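Homoprotocatechuate 2,3-dioxygenase (Brevibacterium fuscum, PDB 4Z6M) catalyses the iron(II)-dependent extradiol ring cleavage of homoprotocatechuate, using dioxygen to open the ring bond beside the two hydroxyls and placing one oxygen atom on each carbon. Local coordinates at the interface of chains A and B. Numbering follows the deposited sequence. Chains: chain A/B, Homoprotocatechuate 2,3-dioxygenase.

The interface of chains A and B. Residues chain A 233, 236, 238; chain B 285, 289, 291, 295, 341-342.
The C-terminal end of helix 222-234 of chain A, the loop after it and the start of 3-10 helix 238-240 meet chain B loops around B:Asp289 to B:Trp295 and at B:Thr342, a worked example of one arginine joining several loops across a contact. A:Arg236 grips B:Asp289 end-on in a salt bridge: NH1 bonds OD1 (2.9 Å), nearly straight and in the guanidinium plane, while NH2 takes the syn lone pair of OD2 in a more bent bond, tilted from that plane. This fits the 50° twist between the two planes. NH1 also reaches the backbone carbonyl O of B:Thr342 (2.9 Å). B:Asp289 is held from behind, since the backbone N of B:Gln291 bonds OD1 from the opposite face to NH1.

Over one face of the guanidinium lies the B:Gln291 amide, almost parallel at 7°, with NE2 3.4 Å above its centre. Extended beyond CG (chi2 -174°), this side chain spends both ends of its amide on chain A: NE2 donates to A:Gly233 O near the helix end (2.9 Å), and OE1 accepts from A:Ser238 OG (2.6 Å), which fixes the amide's rotation. A water joins A:Ser238 OG to B:Thr342 OG1. The indole of B:Trp295 packs a face against A:Gly233, whose CA sits 3.9 Å from the five-membered ring's centroid.

Helix 222-234, in the second glyoxalase/dioxygenase family region, thus meets partner segments following strands 283-286 and 339-340, near both C-termini; a two-fold twin exists, though the four-copy deposited assembly alone does not prove this pairing in solution.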
# COMPACT_ATOMS: atom_id res chain seq x y z
N GLY A 233 -9.19 6.19 16.10
CA GLY A 233 -10.61 5.87 16.18
C GLY A 233 -10.88 4.73 17.15
O GLY A 233 -11.79 4.78 17.99
N ARG A 236 -10.82 5.66 20.57
CA ARG A 236 -11.84 6.67 20.86
C ARG A 236 -11.20 8.00 21.26
O ARG A 236 -11.67 8.70 22.16
CB ARG A 236 -12.86 6.14 21.89
CG ARG A 236 -13.85 5.17 21.26
CD ARG A 236 -14.96 5.88 20.53
NE ARG A 236 -15.81 4.98 19.77
CZ ARG A 236 -16.85 5.41 19.06
NH1 ARG A 236 -17.18 6.70 19.11
NH2 ARG A 236 -17.57 4.58 18.32
N SER A 238 -10.41 10.16 18.47
CA SER A 238 -10.46 10.81 17.16
C SER A 238 -10.55 12.33 17.28
O SER A 238 -10.24 13.05 16.34
CB SER A 238 -11.61 10.29 16.29
OG SER A 238 -12.87 10.48 16.93
N TRP B 285 -25.46 1.60 15.40
CA TRP B 285 -24.74 2.77 15.85
C TRP B 285 -25.72 3.82 16.30
O TRP B 285 -26.79 3.95 15.73
CB TRP B 285 -23.89 3.36 14.72
CG TRP B 285 -22.82 2.48 14.20
CD1 TRP B 285 -22.99 1.39 13.39
CD2 TRP B 285 -21.41 2.61 14.40
NE1 TRP B 285 -21.78 0.85 13.08
CE2 TRP B 285 -20.79 1.57 13.68
CE3 TRP B 285 -20.61 3.52 15.11
CZ2 TRP B 285 -19.41 1.41 13.65
CZ3 TRP B 285 -19.23 3.35 15.07
CH2 TRP B 285 -18.66 2.31 14.36
N ASP B 289 -23.06 9.39 17.47
CA ASP B 289 -21.69 8.93 17.54
C ASP B 289 -20.91 9.52 16.37
O ASP B 289 -21.15 9.17 15.22
CB ASP B 289 -21.70 7.39 17.51
CG ASP B 289 -20.34 6.77 17.68
OD1 ASP B 289 -19.32 7.45 17.38
OD2 ASP B 289 -20.30 5.57 18.11
N GLN B 291 -18.08 8.94 15.28
CA GLN B 291 -17.26 8.00 14.54
C GLN B 291 -18.06 7.04 13.67
O GLN B 291 -17.49 6.15 13.06
CB GLN B 291 -16.32 7.23 15.47
CG GLN B 291 -15.32 8.12 16.20
CD GLN B 291 -14.27 7.41 17.02
OE1 GLN B 291 -13.49 8.07 17.70
NE2 GLN B 291 -14.20 6.08 16.94
N TRP B 295 -14.97 7.33 10.76
CA TRP B 295 -14.36 6.76 11.96
C TRP B 295 -13.34 7.68 12.61
O TRP B 295 -13.09 7.57 13.82
CB TRP B 295 -13.73 5.43 11.54
CG TRP B 295 -13.02 4.61 12.58
CD1 TRP B 295 -11.72 4.27 12.57
CD2 TRP B 295 -13.61 3.96 13.69
NE1 TRP B 295 -11.43 3.44 13.64
CE2 TRP B 295 -12.58 3.23 14.35
CE3 TRP B 295 -14.91 3.91 14.21
CZ2 TRP B 295 -12.81 2.46 15.46
CZ3 TRP B 295 -15.13 3.17 15.36
CH2 TRP B 295 -14.10 2.46 15.97
N PHE B 341 -20.82 13.16 19.66
CA PHE B 341 -19.84 12.85 20.70
C PHE B 341 -18.70 12.02 20.11
O PHE B 341 -18.88 11.30 19.11
CB PHE B 341 -20.47 12.12 21.89
CG PHE B 341 -21.07 10.76 21.57
CD1 PHE B 341 -20.27 9.63 21.41
CD2 PHE B 341 -22.44 10.59 21.46
CE1 PHE B 341 -20.82 8.38 21.15
CE2 PHE B 341 -23.00 9.35 21.19
CZ PHE B 341 -22.18 8.24 21.02
N THR B 342 -17.54 12.11 20.74
CA THR B 342 -16.44 11.19 20.45
C THR B 342 -16.54 9.98 21.38
O THR B 342 -16.42 8.84 20.92
CB THR B 342 -15.08 11.88 20.60
OG1 THR B 342 -14.98 12.97 19.69
CG2 THR B 342 -13.95 10.94 20.29
O HOH W 1 -14.68 12.57 17.01